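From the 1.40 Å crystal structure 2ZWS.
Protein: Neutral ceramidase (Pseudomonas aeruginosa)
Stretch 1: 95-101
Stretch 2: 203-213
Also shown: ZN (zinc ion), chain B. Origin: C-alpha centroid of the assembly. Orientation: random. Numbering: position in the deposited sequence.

Stretch 1, residues 95-101: ATHTHSG
Stretch 2 203-213: VHSTSMTNANH

Two loop segments, residues 95-101 and 203-213, run alongside each other in the same direction, their CA atoms nearest at Thr-98 and Ser-205 (4.7 Å), His-99 and Thr-206 (5.8 Å), and Ser-100 and Met-208 (6.8 Å). Together they bury 366 Å². His-97 takes positive phi (72/29), whereas Ser-205 is at -92/69.

Both stretches bind the zinc ion. His-97 NE2 (chi1 t, chi2 40°) binds ZN at 2.2 Å and His-204 NE2 (chi1 -94°, chi2 72°) at 2.1 Å; three further ligand atoms come from elsewhere in the structure. The two NE2 atoms of His-97 and His-204 lie 3.1 Å apart because they share the metal; no hydrogen bond joins them. Each ring's ND1 is satisfied elsewhere in the structure. Water 1, 2.1 Å from ZN, also lies 2.7 Å from His-99 NE2, while His-99 ND1 donates to His-97 O (2.8 Å, N-H...O angle 130°), so both ring nitrogens are engaged.

Ser-205 (m) points toward stretch 1 and donates through OG to Thr-96 O at 3.1 Å. Its carbonyl O accepts from His-99 N at 3.3 Å and 137°, a long, bent bond, and Thr-98 CA approaches the same Ser-205 O at 3.5 Å. Thr-206 CG2 (chi1 p) sits 3.4 Å from the His-99 ring centroid, 9° off the normal: a CH-pi contact over the face of the m-rotamer imidazole.

Beyond, water joins the loops. Ser-100 OG (m) is 2.7 Å from water 2 and 2.7 Å from water 3. Water 2 donates to Met-208 O (2.8 Å); water 3 donates to Thr-209 O (2.8 Å) and accepts from Asn-212 ND2 (2.9 Å; chi1 t). Thr-209 to Asn-212 form a type I turn, closed by Asn-212 N donating to Thr-209 O (3.0 Å), so Thr-209 O accepts from both Asn-212 N and water 3.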

ATOM      1  N   ALA A  95       4.357  -1.414   0.891  1.00 11.57           N
ATOM      2  CA  ALA A  95       2.988  -1.062   0.520  1.00 10.66           C
ATOM      3  C   ALA A  95       2.238  -2.267  -0.055  1.00 10.72           C
ATOM      4  O   ALA A  95       2.846  -3.174  -0.664  1.00 11.29           O
ATOM      5  CB  ALA A  95       3.053   0.020  -0.535  1.00 12.25           C
ATOM      6  N   THR A  96       0.916  -2.210   0.072  1.00 10.45           N
ATOM      7  CA  THR A  96       0.039  -3.265  -0.433  1.00 10.27           C
ATOM      8  C   THR A  96      -0.222  -3.121  -1.952  1.00 11.03           C
ATOM      9  O   THR A  96      -0.731  -4.067  -2.591  1.00 12.13           O
ATOM     10  CB  THR A  96      -1.356  -3.179   0.208  1.00 11.30           C
ATOM     11  OG1 THR A  96      -1.920  -1.887  -0.107  1.00 12.31           O
ATOM     12  CG2 THR A  96      -1.312  -3.458   1.708  1.00 14.96           C
ATOM     13  N   HIS A  97       0.056  -1.931  -2.497  1.00 10.96           N
ATOM     14  CA  HIS A  97      -0.169  -1.642  -3.934  1.00 11.24           C
ATOM     15  C   HIS A  97      -1.649  -1.515  -4.279  1.00 12.14           C
ATOM     16  O   HIS A  97      -2.077  -1.791  -5.402  1.00 14.20           O
ATOM     17  CB  HIS A  97       0.535  -2.662  -4.815  1.00 11.92           C
ATOM     18  CG  HIS A  97       0.775  -2.211  -6.215  1.00 13.09           C
ATOM     19  ND1 HIS A  97       1.175  -0.931  -6.536  1.00 12.19           N
ATOM     20  CD2 HIS A  97       0.803  -2.926  -7.375  1.00 12.67           C
ATOM     21  CE1 HIS A  97       1.374  -0.865  -7.851  1.00 11.55           C
ATOM     22  NE2 HIS A  97       1.168  -2.063  -8.379  1.00 13.68           N
ATOM     23  N   THR A  98      -2.452  -1.073  -3.314  1.00 10.53           N
ATOM     24  CA  THR A  98      -3.819  -0.650  -3.653  1.00 11.03           C
ATOM     25  C   THR A  98      -3.785   0.474  -4.682  1.00 10.56           C
ATOM     26  O   THR A  98      -2.937   1.381  -4.581  1.00 11.68           O
ATOM     27  CB  THR A  98      -4.634  -0.198  -2.410  1.00 10.93           C
ATOM     28  OG1 THR A  98      -5.890   0.345  -2.825  1.00 12.83           O
ATOM     29  CG2 THR A  98      -3.891   0.845  -1.578  1.00 11.11           C
ATOM     30  N   HIS A  99      -4.739   0.457  -5.615  1.00 10.76           N
ATOM     31  CA  HIS A  99      -4.818   1.500  -6.631  1.00 11.18           C
ATOM     32  C   HIS A  99      -5.959   2.473  -6.339  1.00 12.30           C
ATOM     33  O   HIS A  99      -6.346   3.234  -7.223  1.00 13.58           O
ATOM     34  CB  HIS A  99      -4.979   0.853  -8.007  1.00 11.83           C
ATOM     35  CG  HIS A  99      -3.737   0.189  -8.506  1.00 14.77           C
ATOM     36  ND1 HIS A  99      -3.013  -0.709  -7.752  1.00 14.95           N
ATOM     37  CD2 HIS A  99      -3.099   0.279  -9.692  1.00 16.36           C
ATOM     38  CE1 HIS A  99      -1.981  -1.143  -8.457  1.00 16.05           C
ATOM     39  NE2 HIS A  99      -1.994  -0.530  -9.623  1.00 16.25           N
ATOM     40  N   SER A 100      -6.446   2.478  -5.099  1.00 11.96           N
ATOM     41  CA  SER A 100      -7.615   3.278  -4.747  1.00 12.39           C
ATOM     42  C   SER A 100      -7.365   4.268  -3.642  1.00 12.09           C
ATOM     43  O   SER A 100      -8.286   4.563  -2.874  1.00 12.95           O
ATOM     44  CB  SER A 100      -8.770   2.367  -4.336  1.00 12.01           C
ATOM     45  OG  SER A 100      -9.153   1.553  -5.448  1.00 13.82           O
ATOM     46  N   GLY A 101      -6.133   4.786  -3.567  1.00 11.82           N
ATOM     47  CA  GLY A 101      -5.856   5.918  -2.651  1.00 11.80           C
ATOM     48  C   GLY A 101      -5.521   7.190  -3.415  1.00 11.77           C
ATOM     49  O   GLY A 101      -5.150   7.136  -4.585  1.00 12.16           O
ATOM     50  N   VAL A 203      -0.181 -10.463  -5.500  1.00 12.95           N
ATOM     51  CA  VAL A 203      -1.334 -10.259  -6.381  1.00 12.95           C
ATOM     52  C   VAL A 203      -1.627  -8.764  -6.410  1.00 13.41           C
ATOM     53  O   VAL A 203      -1.705  -8.155  -5.345  1.00 13.39           O
ATOM     54  CB  VAL A 203      -2.592 -11.089  -5.935  1.00 13.77           C
ATOM     55  CG1 VAL A 203      -3.089 -10.709  -4.496  1.00 13.45           C
ATOM     56  CG2 VAL A 203      -3.711 -10.980  -6.993  1.00 14.58           C
ATOM     57  N   HIS A 204      -1.745  -8.182  -7.605  1.00 13.18           N
ATOM     58  CA  HIS A 204      -2.119  -6.763  -7.685  1.00 13.43           C
ATOM     59  C   HIS A 204      -3.390  -6.467  -6.892  1.00 13.15           C
ATOM     60  O   HIS A 204      -4.379  -7.196  -6.980  1.00 14.26           O
ATOM     61  CB  HIS A 204      -2.285  -6.276  -9.130  1.00 13.61           C
ATOM     62  CG  HIS A 204      -1.050  -5.662  -9.697  1.00 14.40           C
ATOM     63  ND1 HIS A 204       0.062  -6.408 -10.046  1.00 14.33           N
ATOM     64  CD2 HIS A 204      -0.746  -4.369  -9.974  1.00 13.00           C
ATOM     65  CE1 HIS A 204       1.004  -5.586 -10.489  1.00 13.43           C
ATOM     66  NE2 HIS A 204       0.538  -4.346 -10.444  1.00 16.74           N
ATOM     67  N   SER A 205      -3.344  -5.367  -6.149  1.00 13.75           N
ATOM     68  CA  SER A 205      -4.487  -4.916  -5.385  1.00 14.01           C
ATOM     69  C   SER A 205      -5.317  -3.940  -6.228  1.00 14.26           C
ATOM     70  O   SER A 205      -5.420  -2.725  -5.939  1.00 14.10           O
ATOM     71  CB  SER A 205      -4.016  -4.289  -4.061  1.00 14.60           C
ATOM     72  OG  SER A 205      -3.502  -5.325  -3.228  1.00 18.16           O
ATOM     73  N   THR A 206      -5.943  -4.510  -7.253  1.00 14.28           N
ATOM     74  CA  THR A 206      -6.601  -3.735  -8.311  1.00 13.72           C
ATOM     75  C   THR A 206      -8.026  -4.236  -8.510  1.00 14.21           C
ATOM     76  O   THR A 206      -8.607  -4.074  -9.578  1.00 15.64           O
ATOM     77  CB  THR A 206      -5.853  -3.898  -9.653  1.00 13.43           C
ATOM     78  OG1 THR A 206      -5.643  -5.299  -9.905  1.00 14.25           O
ATOM     79  CG2 THR A 206      -4.501  -3.198  -9.637  1.00 15.42           C
ATOM     80  N   SER A 207      -8.592  -4.888  -7.493  1.00 12.74           N
ATOM     81  CA  SER A 207      -9.987  -5.320  -7.608  1.00 13.55           C
ATOM     82  C   SER A 207     -10.950  -4.146  -7.789  1.00 13.53           C
ATOM     83  O   SER A 207     -11.961  -4.281  -8.468  1.00 14.05           O
ATOM     84  CB  SER A 207     -10.390  -6.155  -6.392  1.00 13.40           C
ATOM     85  OG  SER A 207      -9.620  -7.348  -6.346  1.00 14.13           O
ATOM     86  N   MET A 208     -10.666  -3.011  -7.126  1.00 13.62           N
ATOM     87  CA  MET A 208     -11.416  -1.777  -7.363  1.00 14.53           C
ATOM     88  C   MET A 208     -10.768  -1.122  -8.578  1.00 15.13           C
ATOM     89  O   MET A 208      -9.551  -0.858  -8.590  1.00 15.03           O
ATOM     90  CB  MET A 208     -11.319  -0.844  -6.162  1.00 14.25           C
ATOM     91  CG  MET A 208     -11.918  -1.383  -4.848  1.00 13.93           C
ATOM     92  SD  MET A 208     -13.662  -1.847  -4.946  1.00 15.37           S
ATOM     93  CE  MET A 208     -14.427  -0.279  -5.410  1.00 19.78           C
ATOM     94  N   THR A 209     -11.571  -0.895  -9.616  1.00 16.65           N
ATOM     95  CA  THR A 209     -11.070  -0.500 -10.924  1.00 17.16           C
ATOM     96  C   THR A 209     -10.895   1.008 -11.047  1.00 16.36           C
ATOM     97  O   THR A 209     -11.218   1.774 -10.119  1.00 16.32           O
ATOM     98  CB  THR A 209     -12.005  -0.967 -12.071  1.00 18.15           C
ATOM     99  OG1 THR A 209     -13.196  -0.171 -12.026  1.00 20.70           O
ATOM    100  CG2 THR A 209     -12.338  -2.476 -11.946  1.00 19.56           C
ATOM    101  N   ASN A 210     -10.401   1.438 -12.210  1.00 17.26           N
ATOM    102  CA  ASN A 210     -10.238   2.869 -12.492  1.00 18.07           C
ATOM    103  C   ASN A 210     -11.549   3.643 -12.617  1.00 17.91           C
ATOM    104  O   ASN A 210     -11.513   4.868 -12.741  1.00 19.22           O
ATOM    105  CB  ASN A 210      -9.276   3.145 -13.688  1.00 18.64           C
ATOM    106  CG  ASN A 210      -9.827   2.702 -15.038  1.00 21.68           C
ATOM    107  OD1 ASN A 210      -9.102   2.764 -16.053  1.00 26.88           O
ATOM    108  ND2 ASN A 210     -11.070   2.255 -15.077  1.00 22.19           N
ATOM    109  N   ALA A 211     -12.675   2.933 -12.557  1.00 17.81           N
ATOM    110  CA  ALA A 211     -14.005   3.558 -12.524  1.00 17.21           C
ATOM    111  C   ALA A 211     -14.450   3.966 -11.117  1.00 16.75           C
ATOM    112  O   ALA A 211     -15.435   4.707 -10.959  1.00 17.65           O
ATOM    113  CB  ALA A 211     -15.037   2.621 -13.119  1.00 17.85           C
ATOM    114  N   ASN A 212     -13.726   3.486 -10.118  1.00 14.99           N
ATOM    115  CA  ASN A 212     -14.108   3.724  -8.742  1.00 13.71           C
ATOM    116  C   ASN A 212     -13.471   5.007  -8.220  1.00 14.10           C
ATOM    117  O   ASN A 212     -12.306   5.296  -8.515  1.00 15.04           O
ATOM    118  CB  ASN A 212     -13.658   2.553  -7.874  1.00 14.25           C
ATOM    119  CG  ASN A 212     -13.636   2.919  -6.400  1.00 13.72           C
ATOM    120  OD1 ASN A 212     -14.669   3.138  -5.781  1.00 14.22           O
ATOM    121  ND2 ASN A 212     -12.434   3.004  -5.841  1.00 14.24           N
ATOM    122  N   HIS A 213     -14.223   5.748  -7.407  1.00 13.23           N
ATOM    123  CA  HIS A 213     -13.712   7.002  -6.869  1.00 13.26           C
ATOM    124  C   HIS A 213     -13.633   7.005  -5.353  1.00 13.39           C
ATOM    125  O   HIS A 213     -13.188   7.995  -4.758  1.00 14.29           O
ATOM    126  CB  HIS A 213     -14.569   8.157  -7.377  1.00 13.99           C
ATOM    127  CG  HIS A 213     -14.462   8.378  -8.857  1.00 16.55           C
ATOM    128  ND1 HIS A 213     -15.327   7.804  -9.762  1.00 22.44           N
ATOM    129  CD2 HIS A 213     -13.612   9.140  -9.582  1.00 19.05           C
ATOM    130  CE1 HIS A 213     -14.996   8.181 -10.988  1.00 18.67           C
ATOM    131  NE2 HIS A 213     -13.959   8.990 -10.907  1.00 21.26           N
TER
HETATM  132 ZN    ZN B 647       1.649  -2.549 -10.438  1.00 14.79          ZN
HETATM  133  O   HOH W   1       0.280  -1.063 -11.063  1.00 20.14           O
HETATM  134  O   HOH W   2      -7.630  -0.448  -6.538  1.00 13.64           O
HETATM  135  O   HOH W   3     -10.202   2.629  -7.662  1.00 15.35           O